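Local coordinates for protein D-alanine--D-alanine ligase (Coxiella burnetii, PDB 3TQT) that probably joins two D-alanine molecules into D-alanyl-D-alanine at the expense of ATP, a step in building the peptidoglycan of the bacterial cell wall, at residues A[34-39]-A[343-348]. Sequence-based numbering, arbitrary orientation.
Sequences AAKYLI and LLDQLI
Lys36 and Tyr37, where a turn runs into the strand 37-44, face Asp345 and Ile348 on the helix 340-370. The backbones stay well apart, the nearest CA atoms being those of Lys36 and Asp345 at 8.8 Å, and side chains span the gap. Asp345 and Ile348 lie three residues apart, nearly one helical turn, and so both address the same ring. Tyr37 suits this place because it combines length, a flat apolar ring and a polar end. With CG anti to its carbonyl carbon (chi1 -51°), the ring reaches toward the helix, and its OH donates a hydrogen bond to OD1 of Asp345, 2.6 Å away. Asp345 serves as a short, charged acceptor: the hydroxyl meets OD1 on the anti side, 25° out of the carboxylate plane, while OD1 itself lies at the ring's edge. Ile348 presents the methyl CD1, at the end of its CG1 branch, apolar and suited to an aromatic face; it sits 3.9 Å from the Tyr37 ring centroid in a CH-pi contact. Exposed Lys36 combines an aliphatic chain, whose CB covers the opposite face, with a charge: NZ of Lys36 stays 4.1 Å from OD2 of Asp345, too far for a salt bridge. Leu5 and Ile7 of the neighbouring strand 5-12 also touch Tyr37, and Ile7 touches Ile348. The contact thus joins the N-terminal Rossmann-like region to the last helix of the chain, largely through the buried side chain of Tyr37: its hydroxyl provides a partner for the buried carboxylate, whose negative charge the nearby lysine probably helps to stabilise.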
# COMPACT_ATOMS: atom_id res chain seq x y z
N ALA A 34 -16.71 -13.64 -23.98
CA ALA A 34 -17.24 -12.58 -24.83
C ALA A 34 -18.75 -12.35 -24.64
O ALA A 34 -19.26 -11.27 -24.96
CB ALA A 34 -16.93 -12.88 -26.29
N ALA A 35 -19.45 -13.35 -24.13
CA ALA A 35 -20.88 -13.22 -23.86
C ALA A 35 -21.15 -12.30 -22.67
O ALA A 35 -22.19 -11.66 -22.61
CB ALA A 35 -21.53 -14.59 -23.63
N LYS A 36 -20.20 -12.23 -21.74
CA LYS A 36 -20.45 -11.51 -20.49
C LYS A 36 -19.86 -10.12 -20.48
O LYS A 36 -20.31 -9.27 -19.71
CB LYS A 36 -19.85 -12.28 -19.32
CG LYS A 36 -19.74 -13.74 -19.57
CD LYS A 36 -20.70 -14.52 -18.72
CE LYS A 36 -19.99 -15.06 -17.50
NZ LYS A 36 -20.90 -16.00 -16.80
N TYR A 37 -18.83 -9.89 -21.29
CA TYR A 37 -18.01 -8.70 -21.12
C TYR A 37 -17.79 -7.92 -22.39
O TYR A 37 -17.59 -8.50 -23.45
CB TYR A 37 -16.64 -9.10 -20.56
CG TYR A 37 -16.72 -9.97 -19.34
CD1 TYR A 37 -17.31 -9.49 -18.18
CD2 TYR A 37 -16.21 -11.26 -19.35
CE1 TYR A 37 -17.39 -10.27 -17.05
CE2 TYR A 37 -16.30 -12.06 -18.22
CZ TYR A 37 -16.89 -11.55 -17.08
OH TYR A 37 -16.99 -12.33 -15.95
N LEU A 38 -17.82 -6.60 -22.26
CA LEU A 38 -17.28 -5.73 -23.29
C LEU A 38 -15.90 -5.37 -22.78
O LEU A 38 -15.76 -4.78 -21.72
CB LEU A 38 -18.12 -4.47 -23.45
CG LEU A 38 -19.47 -4.65 -24.13
CD1 LEU A 38 -20.21 -3.33 -24.12
CD2 LEU A 38 -19.27 -5.16 -25.54
N ILE A 39 -14.89 -5.76 -23.54
CA ILE A 39 -13.52 -5.67 -23.06
C ILE A 39 -12.84 -4.44 -23.64
O ILE A 39 -12.89 -4.21 -24.86
CB ILE A 39 -12.75 -6.94 -23.45
CG1 ILE A 39 -13.48 -8.18 -22.92
CG2 ILE A 39 -11.28 -6.89 -22.97
CD1 ILE A 39 -13.11 -9.45 -23.62
N LEU A 343 -12.15 -18.99 -14.20
CA LEU A 343 -11.25 -18.34 -13.26
C LEU A 343 -11.43 -16.83 -13.39
O LEU A 343 -11.59 -16.13 -12.39
CB LEU A 343 -9.80 -18.74 -13.55
CG LEU A 343 -8.70 -17.94 -12.84
CD1 LEU A 343 -8.85 -18.00 -11.30
CD2 LEU A 343 -7.32 -18.43 -13.27
N LEU A 344 -11.41 -16.33 -14.62
CA LEU A 344 -11.53 -14.89 -14.84
C LEU A 344 -12.89 -14.38 -14.35
O LEU A 344 -12.97 -13.30 -13.76
CB LEU A 344 -11.32 -14.53 -16.31
CG LEU A 344 -9.95 -14.90 -16.88
CD1 LEU A 344 -9.88 -14.55 -18.37
CD2 LEU A 344 -8.85 -14.22 -16.09
N ASP A 345 -13.95 -15.14 -14.61
CA ASP A 345 -15.27 -14.73 -14.12
C ASP A 345 -15.26 -14.61 -12.60
O ASP A 345 -15.81 -13.66 -12.03
CB ASP A 345 -16.37 -15.73 -14.52
CG ASP A 345 -16.61 -15.79 -16.01
OD1 ASP A 345 -16.50 -14.75 -16.69
OD2 ASP A 345 -16.93 -16.90 -16.51
N GLN A 346 -14.65 -15.58 -11.95
CA GLN A 346 -14.57 -15.56 -10.49
C GLN A 346 -13.77 -14.37 -9.98
O GLN A 346 -14.17 -13.70 -9.03
CB GLN A 346 -14.03 -16.90 -9.97
CG GLN A 346 -15.06 -18.02 -10.23
CD GLN A 346 -14.76 -19.32 -9.52
OE1 GLN A 346 -14.03 -19.35 -8.53
NE2 GLN A 346 -15.33 -20.41 -10.03
N LEU A 347 -12.65 -14.07 -10.64
CA LEU A 347 -11.86 -12.92 -10.23
C LEU A 347 -12.66 -11.62 -10.38
O LEU A 347 -12.61 -10.75 -9.51
CB LEU A 347 -10.56 -12.85 -11.03
CG LEU A 347 -9.55 -13.94 -10.66
CD1 LEU A 347 -8.48 -14.05 -11.73
CD2 LEU A 347 -8.94 -13.62 -9.29
N ILE A 348 -13.40 -11.50 -11.47
CA ILE A 348 -14.23 -10.31 -11.66
C ILE A 348 -15.35 -10.25 -10.61
O ILE A 348 -15.61 -9.20 -10.03
CB ILE A 348 -14.79 -10.24 -13.10
CG1 ILE A 348 -13.65 -9.89 -14.07
CG2 ILE A 348 -15.94 -9.25 -13.20
CD1 ILE A 348 -13.98 -10.20 -15.53